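Local coordinates for protein redox-sensing transcriptional repressor rex (Thermoanaerobacter ethanolicus, PDB 3WG9) that represses transcription as a Rex-family homodimer that binds DNA and probably responds to the cellular NADH/NAD(+) redox state, at the interface of chains A and B. Numbering follows the deposited sequence. Chains: chain A/B, Redox-sensing transcriptional repressor rex.

Contact 1: the interface of chains A and B. Residues chain A 6-7, 55-56; chain B 204, 208, 211-212.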
# COMPACT_ATOMS: atom_id res chain seq x y z
N ILE A 6 1.69 -18.03 12.95
CA ILE A 6 2.87 -18.80 13.37
C ILE A 6 4.15 -18.01 13.14
O ILE A 6 4.90 -17.76 14.10
CB ILE A 6 2.90 -20.16 12.65
CG1 ILE A 6 1.67 -20.98 13.09
CG2 ILE A 6 4.20 -20.89 12.89
CD1 ILE A 6 1.37 -22.23 12.25
N VAL A 7 4.39 -17.57 11.91
CA VAL A 7 5.58 -16.79 11.60
C VAL A 7 5.25 -15.31 11.85
O VAL A 7 4.07 -14.89 11.81
CB VAL A 7 6.03 -16.96 10.14
CG1 VAL A 7 7.13 -16.01 9.83
CG2 VAL A 7 6.50 -18.41 9.83
N ASN A 55 12.69 -19.87 8.30
CA ASN A 55 11.41 -20.11 8.94
C ASN A 55 10.69 -21.20 8.18
O ASN A 55 9.77 -21.84 8.72
CB ASN A 55 10.54 -18.83 8.94
CG ASN A 55 11.01 -17.78 9.94
OD1 ASN A 55 10.71 -17.87 11.13
ND2 ASN A 55 11.72 -16.76 9.45
N PHE A 56 11.11 -21.40 6.92
CA PHE A 56 10.40 -22.31 6.01
C PHE A 56 11.27 -23.49 5.52
O PHE A 56 10.77 -24.35 4.81
CB PHE A 56 9.76 -21.55 4.81
CG PHE A 56 8.98 -20.29 5.22
CD1 PHE A 56 7.75 -20.39 5.83
CD2 PHE A 56 9.57 -19.02 5.09
CE1 PHE A 56 7.07 -19.22 6.24
CE2 PHE A 56 8.89 -17.86 5.46
CZ PHE A 56 7.66 -17.98 6.05
N TYR B 204 -1.17 -15.77 2.23
CA TYR B 204 -0.22 -16.41 3.12
C TYR B 204 -0.91 -16.91 4.38
O TYR B 204 -0.75 -18.09 4.79
CB TYR B 204 0.97 -15.52 3.43
CG TYR B 204 1.86 -16.18 4.48
CD1 TYR B 204 3.09 -16.73 4.15
CD2 TYR B 204 1.46 -16.20 5.80
CE1 TYR B 204 3.89 -17.34 5.15
CE2 TYR B 204 2.23 -16.81 6.78
CZ TYR B 204 3.45 -17.35 6.46
OH TYR B 204 4.21 -17.91 7.48
N GLU B 208 -1.27 -20.68 6.09
CA GLU B 208 -0.14 -20.89 6.96
C GLU B 208 -0.22 -22.23 7.73
O GLU B 208 0.79 -22.95 7.83
CB GLU B 208 0.03 -19.77 7.96
CG GLU B 208 1.37 -19.90 8.71
CD GLU B 208 1.64 -18.77 9.70
OE1 GLU B 208 0.76 -18.48 10.50
OE2 GLU B 208 2.73 -18.16 9.63
N LEU B 211 0.59 -25.00 5.68
CA LEU B 211 1.99 -24.99 5.30
C LEU B 211 2.86 -25.66 6.36
O LEU B 211 3.81 -26.37 6.03
CB LEU B 211 2.48 -23.56 5.08
CG LEU B 211 3.93 -23.20 4.78
CD1 LEU B 211 4.40 -23.83 3.46
CD2 LEU B 211 4.13 -21.64 4.75
N PHE B 212 2.59 -25.36 7.62
CA PHE B 212 3.35 -25.93 8.73
C PHE B 212 2.83 -27.28 9.19
O PHE B 212 3.41 -27.86 10.09
CB PHE B 212 3.41 -24.96 9.91
CG PHE B 212 4.33 -23.83 9.68
CD1 PHE B 212 5.67 -23.95 9.99
CD2 PHE B 212 3.88 -22.66 9.06
CE1 PHE B 212 6.54 -22.91 9.72
CE2 PHE B 212 4.74 -21.62 8.80
CZ PHE B 212 6.07 -21.71 9.14
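The carboxylate of B:Glu208 faces two successive backbone N-H groups of chain A, those of A:Ile6 and A:Val7, in this winged-helix Rex repressor whose subunits exchange their C-terminal helices. The glutamate comes off helix 195-214 with CG anti to its backbone N (chi1 -170°) and an extended chain, long enough to bring both oxygens to the N-terminal segment. B:Glu208 OE1 accepts from A:Ile6 N at 2.7 Å and B:Glu208 OE2 from A:Val7 N at 2.9 Å; both bonds are nearly straight, yet both donors stand well above the carboxylate plane. One helical turn earlier, the phenol OH of B:Tyr204 donates to B:Glu208 OE2 on its anti side, 2.6 Å away, and probably limits the carboxylate's freedom to turn.

Nonpolar groups pack beside this grip. The ring of B:Phe212 lies flat under A:Ile6, whose CG2 sits over the ring centre, its broad face suiting it to receive branched side chains, while A:Val7 crosses it at about a right angle and sets CG2 3.4 Å from B:Phe212 CZ. A:Phe56 and B:Tyr204 approach from opposite directions, with the tyrosine OH in plane at the phenylalanine's edge, 3.4 Å from A:Phe56 CE1. B:Leu211 reaches the same ring through CD2, 4.0 Å from A:Phe56 CD1.

Contact 2: the interface of chains A and B. Residues chain A 85, 110, 149, 173, 175; chain B 199, 202, 206.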
# COMPACT_ATOMS: atom_id res chain seq x y z
N TYR A 85 -8.20 -18.17 -5.44
CA TYR A 85 -9.10 -17.63 -4.40
C TYR A 85 -10.28 -16.99 -5.13
O TYR A 85 -10.09 -16.38 -6.19
CB TYR A 85 -8.40 -16.56 -3.52
CG TYR A 85 -7.19 -17.14 -2.86
CD1 TYR A 85 -7.30 -17.79 -1.65
CD2 TYR A 85 -5.96 -17.19 -3.52
CE1 TYR A 85 -6.21 -18.40 -1.04
CE2 TYR A 85 -4.87 -17.84 -2.93
CZ TYR A 85 -5.00 -18.41 -1.70
OH TYR A 85 -3.94 -19.09 -1.14
N PHE A 110 -6.61 -14.52 -8.08
CA PHE A 110 -7.70 -14.03 -7.25
C PHE A 110 -8.86 -13.76 -8.20
O PHE A 110 -8.86 -12.78 -8.93
CB PHE A 110 -7.24 -12.78 -6.48
CG PHE A 110 -6.13 -13.09 -5.52
CD1 PHE A 110 -4.80 -13.17 -5.96
CD2 PHE A 110 -6.40 -13.34 -4.18
CE1 PHE A 110 -3.76 -13.56 -5.05
CE2 PHE A 110 -5.40 -13.69 -3.29
CZ PHE A 110 -4.06 -13.76 -3.71
N ILE A 149 -12.47 -14.45 -0.00
CA ILE A 149 -12.01 -13.16 0.47
C ILE A 149 -13.00 -12.08 0.11
O ILE A 149 -13.39 -11.96 -1.07
CB ILE A 149 -10.65 -12.76 -0.24
CG1 ILE A 149 -9.51 -13.76 0.08
CG2 ILE A 149 -10.19 -11.36 0.27
CD1 ILE A 149 -8.26 -13.52 -0.86
N ALA A 173 -11.49 -14.19 5.29
CA ALA A 173 -10.50 -13.14 5.02
C ALA A 173 -11.17 -11.87 4.52
O ALA A 173 -12.07 -11.95 3.65
CB ALA A 173 -9.45 -13.61 4.02
N TRP A 175 -10.14 -8.04 3.05
CA TRP A 175 -9.13 -7.08 2.59
C TRP A 175 -9.80 -5.74 2.59
O TRP A 175 -10.69 -5.47 1.77
CB TRP A 175 -8.65 -7.42 1.17
CG TRP A 175 -7.38 -6.75 0.73
CD1 TRP A 175 -6.33 -6.39 1.55
CD2 TRP A 175 -6.97 -6.46 -0.60
NE1 TRP A 175 -5.29 -5.92 0.80
CE2 TRP A 175 -5.67 -5.90 -0.52
CE3 TRP A 175 -7.54 -6.68 -1.87
CZ2 TRP A 175 -4.94 -5.54 -1.65
CZ3 TRP A 175 -6.80 -6.27 -3.00
CH2 TRP A 175 -5.53 -5.72 -2.88
N LEU B 199 -2.18 -7.86 -0.47
CA LEU B 199 -3.04 -8.98 -0.82
C LEU B 199 -2.36 -10.31 -0.57
O LEU B 199 -3.01 -11.26 -0.06
CB LEU B 199 -3.43 -8.82 -2.31
CG LEU B 199 -4.34 -9.96 -2.80
CD1 LEU B 199 -5.65 -10.14 -2.04
CD2 LEU B 199 -4.59 -9.78 -4.31
N VAL B 202 -2.71 -12.04 2.65
CA VAL B 202 -3.94 -12.69 3.00
C VAL B 202 -3.82 -14.15 2.46
O VAL B 202 -4.20 -15.09 3.13
CB VAL B 202 -5.15 -11.97 2.35
CG1 VAL B 202 -6.46 -12.76 2.54
CG2 VAL B 202 -5.22 -10.52 2.86
N LEU B 206 -4.21 -17.43 4.99
CA LEU B 206 -5.18 -18.49 4.73
C LEU B 206 -4.52 -19.88 4.64
O LEU B 206 -5.18 -20.89 4.84
CB LEU B 206 -5.93 -18.23 3.40
CG LEU B 206 -6.99 -17.12 3.47
CD1 LEU B 206 -7.44 -16.69 2.09
CD2 LEU B 206 -8.18 -17.50 4.31
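B:Leu199 is wedged between two aromatic rings of chain A, where helix 195-214 of one Rex subunit lies against the Rossmann-fold domain of the other. The methyl B:Leu199 CD2 sits over the centre of the A:Phe110 ring, 3.7 Å from the centroid, a CH-pi contact in which leucine and phenylalanine approach from opposite directions. B:Leu199 CB lies over a face of the A:Trp175 six-membered ring, offset toward the rim, and is 3.7 Å from CZ2; here the side chains cross at about a right angle. Leucine suits this slot because CD2 can lie over A:Phe110 and CB over A:Trp175, while CD1 touches both rings.

One turn further along, B:Val202 points CG1 at chain A. This methyl meets A:Ala173 CB at 3.4 Å, a tight contact for two carbons, and the short alanine side chain probably lets the helix come that near. The tip of A:Ile149 reaches toward the same methyl, with CD1 at 3.9 Å from B:Val202 CG1. B:Leu206 slides past A:Tyr85 in the opposite direction, its CD1 3.8 Å from A:Tyr85 CE1.

Behind this first layer, A:Ile149 CD1 also stands in plane at the edge of A:Phe110 and so buttresses the ring that receives B:Leu199. The chain A residues come from strands 85-90, 110-117, 149-152 and 173-176. In B:Leu199, chi1 of 180° places CG opposite the backbone N, and the fork then meets A:Phe110.

Contact 3: the interface of chains A and B. Residues chain A 79, 81, 85, 110; chain B 199-200, 203.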
# COMPACT_ATOMS: atom_id res chain seq x y z
N LEU A 79 3.49 -18.33 -0.11
CA LEU A 79 2.55 -17.22 -0.14
C LEU A 79 1.13 -17.69 -0.49
O LEU A 79 0.18 -16.90 -0.56
CB LEU A 79 3.01 -16.16 -1.15
CG LEU A 79 4.20 -15.34 -0.64
CD1 LEU A 79 4.54 -14.47 -1.85
CD2 LEU A 79 3.87 -14.45 0.63
N LEU A 81 0.19 -18.81 -3.30
CA LEU A 81 -0.12 -18.47 -4.68
C LEU A 81 -0.11 -19.68 -5.63
O LEU A 81 -0.09 -19.54 -6.84
CB LEU A 81 0.86 -17.40 -5.18
CG LEU A 81 0.83 -16.14 -4.26
CD1 LEU A 81 2.03 -15.27 -4.59
CD2 LEU A 81 -0.48 -15.37 -4.44
N TYR A 85 -8.20 -18.17 -5.44
CA TYR A 85 -9.10 -17.63 -4.40
C TYR A 85 -10.28 -16.99 -5.13
O TYR A 85 -10.09 -16.38 -6.19
CB TYR A 85 -8.40 -16.56 -3.52
CG TYR A 85 -7.19 -17.14 -2.86
CD1 TYR A 85 -7.30 -17.79 -1.65
CD2 TYR A 85 -5.96 -17.19 -3.52
CE1 TYR A 85 -6.21 -18.40 -1.04
CE2 TYR A 85 -4.87 -17.84 -2.93
CZ TYR A 85 -5.00 -18.41 -1.70
OH TYR A 85 -3.94 -19.09 -1.14
N PHE A 110 -6.61 -14.52 -8.08
CA PHE A 110 -7.70 -14.03 -7.25
C PHE A 110 -8.86 -13.76 -8.20
O PHE A 110 -8.86 -12.78 -8.93
CB PHE A 110 -7.24 -12.78 -6.48
CG PHE A 110 -6.13 -13.09 -5.52
CD1 PHE A 110 -4.80 -13.17 -5.96
CD2 PHE A 110 -6.40 -13.34 -4.18
CE1 PHE A 110 -3.76 -13.56 -5.05
CE2 PHE A 110 -5.40 -13.69 -3.29
CZ PHE A 110 -4.06 -13.76 -3.71
N LEU B 199 -2.18 -7.86 -0.47
CA LEU B 199 -3.04 -8.98 -0.82
C LEU B 199 -2.36 -10.31 -0.57
O LEU B 199 -3.01 -11.26 -0.06
CB LEU B 199 -3.43 -8.82 -2.31
CG LEU B 199 -4.34 -9.96 -2.80
CD1 LEU B 199 -5.65 -10.14 -2.04
CD2 LEU B 199 -4.59 -9.78 -4.31
N PHE B 200 -1.08 -10.40 -0.94
CA PHE B 200 -0.41 -11.71 -0.81
C PHE B 200 -0.20 -12.13 0.62
O PHE B 200 0.11 -13.30 0.89
CB PHE B 200 0.89 -11.82 -1.59
CG PHE B 200 0.71 -11.72 -3.07
CD1 PHE B 200 -0.57 -11.75 -3.64
CD2 PHE B 200 1.81 -11.54 -3.88
CE1 PHE B 200 -0.74 -11.65 -5.02
CE2 PHE B 200 1.66 -11.45 -5.28
CZ PHE B 200 0.38 -11.50 -5.85
N SER B 203 -3.33 -14.35 1.24
CA SER B 203 -3.14 -15.74 0.78
C SER B 203 -2.19 -16.48 1.75
O SER B 203 -2.38 -17.69 2.04
CB SER B 203 -2.66 -15.79 -0.66
OG SER B 203 -1.65 -14.82 -0.90
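The ring of B:Phe200 presents one face to A:Leu81, whose CD2 stands 3.7 Å above the ring plane, offset toward the rim, in a CH-pi contact. This is the Rex homodimer interface, where helix 195-214 of chain B packs on the Rossmann-fold domain of chain A and on the loop carrying A:Leu79 and A:Leu81. The leucine crosses the phenylalanine at about a right angle and spreads its fork over the ring: A:Leu81 CD2 is 3.7 Å from B:Phe200 CD1, and A:Leu81 CD1 lies 3.8 Å from B:Phe200 CD2, across the ring on the same face. A branched aliphatic residue suits this, since both methyls can rest on one aromatic surface.

B:Phe200 also meets a second ring. Its CE1 is 3.6 Å from CE1 of A:Phe110, the two side chains meeting obliquely at their rims. One face of A:Phe110 is already taken by B:Leu199, while B:Ser203 OG stands in plane at its edge. The small B:Ser203 CB, 3.7 Å from A:Tyr85 CZ, fits between A:Tyr85 and A:Phe110.

A polar link is made by the serine hydroxyl. With chi1 at 43°, OG lies between its own backbone N and carbonyl carbon. Its two hydrogen bonds must share, or alternate over, one proton. Toward its own helix B:Ser203 OG lies 2.9 Å from B:Phe200 O, well above that carbonyl's plane. Across the interface B:Ser203 OG lies 2.8 Å from A:Leu79 O, with a C=O...OG angle of 170°, almost in line with the carbonyl.

Contact 4: the interface of chains A and B. Residues chain A 13, 175, 190-191; chain B 198, 201-202, 205.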
# COMPACT_ATOMS: atom_id res chain seq x y z
N ARG A 13 5.44 -9.88 5.88
CA ARG A 13 5.38 -8.74 4.98
C ARG A 13 6.64 -8.53 4.11
O ARG A 13 6.56 -7.87 3.07
CB ARG A 13 5.08 -7.47 5.77
CG ARG A 13 3.73 -7.53 6.49
CD ARG A 13 3.21 -6.11 6.85
NE ARG A 13 1.90 -6.13 7.52
CZ ARG A 13 0.73 -6.23 6.88
NH1 ARG A 13 0.66 -6.36 5.55
NH2 ARG A 13 -0.41 -6.17 7.59
N TRP A 175 -10.14 -8.04 3.05
CA TRP A 175 -9.13 -7.08 2.59
C TRP A 175 -9.80 -5.74 2.59
O TRP A 175 -10.69 -5.47 1.77
CB TRP A 175 -8.65 -7.42 1.17
CG TRP A 175 -7.38 -6.75 0.73
CD1 TRP A 175 -6.33 -6.39 1.55
CD2 TRP A 175 -6.97 -6.46 -0.60
NE1 TRP A 175 -5.29 -5.92 0.80
CE2 TRP A 175 -5.67 -5.90 -0.52
CE3 TRP A 175 -7.54 -6.68 -1.87
CZ2 TRP A 175 -4.94 -5.54 -1.65
CZ3 TRP A 175 -6.80 -6.27 -3.00
CH2 TRP A 175 -5.53 -5.72 -2.88
N LEU A 190 -7.91 -10.22 8.80
CA LEU A 190 -8.26 -8.85 8.37
C LEU A 190 -6.97 -8.15 7.95
O LEU A 190 -6.05 -7.98 8.76
CB LEU A 190 -8.90 -8.04 9.51
CG LEU A 190 -9.15 -6.56 9.23
CD1 LEU A 190 -10.07 -6.29 8.03
CD2 LEU A 190 -9.68 -5.87 10.49
N GLU A 191 -6.92 -7.69 6.71
CA GLU A 191 -5.76 -6.94 6.23
C GLU A 191 -6.22 -5.56 5.81
O GLU A 191 -7.08 -5.43 4.93
CB GLU A 191 -5.14 -7.70 5.02
CG GLU A 191 -4.05 -6.96 4.24
CD GLU A 191 -2.82 -6.60 5.02
OE1 GLU A 191 -2.68 -7.00 6.20
OE2 GLU A 191 -1.93 -5.93 4.44
N SER B 198 0.29 -6.32 -0.07
CA SER B 198 -0.76 -6.51 0.99
C SER B 198 -1.64 -7.75 0.75
O SER B 198 -1.86 -8.59 1.63
CB SER B 198 -1.61 -5.20 1.13
OG SER B 198 -2.71 -5.40 1.99
N THR B 201 -0.32 -11.20 1.57
CA THR B 201 -0.33 -11.65 2.95
C THR B 201 -1.61 -12.28 3.38
O THR B 201 -1.62 -13.01 4.37
CB THR B 201 0.02 -10.50 4.01
OG1 THR B 201 -1.09 -9.60 4.11
CG2 THR B 201 1.31 -9.71 3.58
N VAL B 202 -2.71 -12.04 2.65
CA VAL B 202 -3.94 -12.69 3.00
C VAL B 202 -3.82 -14.15 2.46
O VAL B 202 -4.20 -15.09 3.13
CB VAL B 202 -5.15 -11.97 2.35
CG1 VAL B 202 -6.46 -12.76 2.54
CG2 VAL B 202 -5.22 -10.52 2.86
N ARG B 205 -1.77 -16.06 4.94
CA ARG B 205 -2.39 -16.39 6.21
C ARG B 205 -3.50 -17.40 6.12
O ARG B 205 -3.69 -18.18 7.07
CB ARG B 205 -2.90 -15.13 6.92
CG ARG B 205 -1.76 -14.30 7.48
CD ARG B 205 -2.31 -13.02 8.12
NE ARG B 205 -2.25 -11.96 7.12
CZ ARG B 205 -2.64 -10.71 7.38
NH1 ARG B 205 -3.10 -10.43 8.60
NH2 ARG B 205 -2.55 -9.77 6.45
O HOH W 1 -3.45 -7.79 9.25
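The salt bridge across this part of the Rex homodimer joins A:Glu191 to B:Arg205, with OE1 2.8 Å from NH2. The nitrogen comes from above the carboxylate, whose plane is turned 83° from the guanidinium. Within chain A, A:Arg13 grips the same carboxylate end-on: NH2 uses the syn lone pair of OE1, and NH1 meets A:Glu191 OE2 on its syn side at 2.9 Å. Glutamate fits here because its two oxygens can serve both arginines, and its charge probably eases their proximity.

Further hydrogen bonds add to the network. B:Ser198 OG donates to the anti lone pair of A:Glu191 OE2 at 2.6 Å and accepts from the indole A:Trp175 NE1 at 2.9 Å. The serine OG lies close to the plane of the indole, 9° out of it. B:Thr201 positions B:Arg205: its backbone O takes NE and its hydroxyl OG1 takes NH2; the arginine chain bends at chi3 (-94°), consistent with this side-on grip. Water 1 links B:Arg205 NH1 with A:Leu190 O.

Among nonpolar contacts, B:Val202 CG2 packs 3.6 Å from the aliphatic A:Glu191 CB.

In the fold, A:Glu191 projects from strand 189-192 toward helix 195-214 of chain B, while A:Arg13 reaches it from helix 9-27, tying the N-terminal region to this junction.

All four contacts use helix 195-214 of chain B, and the two-fold axis repeats each with the chains exchanged. Contacts 2 and 3 have C-alpha centres about 6 Å apart and share A:Tyr85, A:Phe110 and B:Leu199; contacts 2 and 4, about 7 Å apart, share A:Trp175 and B:Val202. Contact 1 lies about 14 Å from contacts 3 and 4 and about 16 Å from contact 2, toward the helix's C-terminal end. One helix thus touches both the Rossmann-fold domain and the N-terminal region of its partner, an arrangement that could couple nucleotide binding to the placement of the DNA-binding domains.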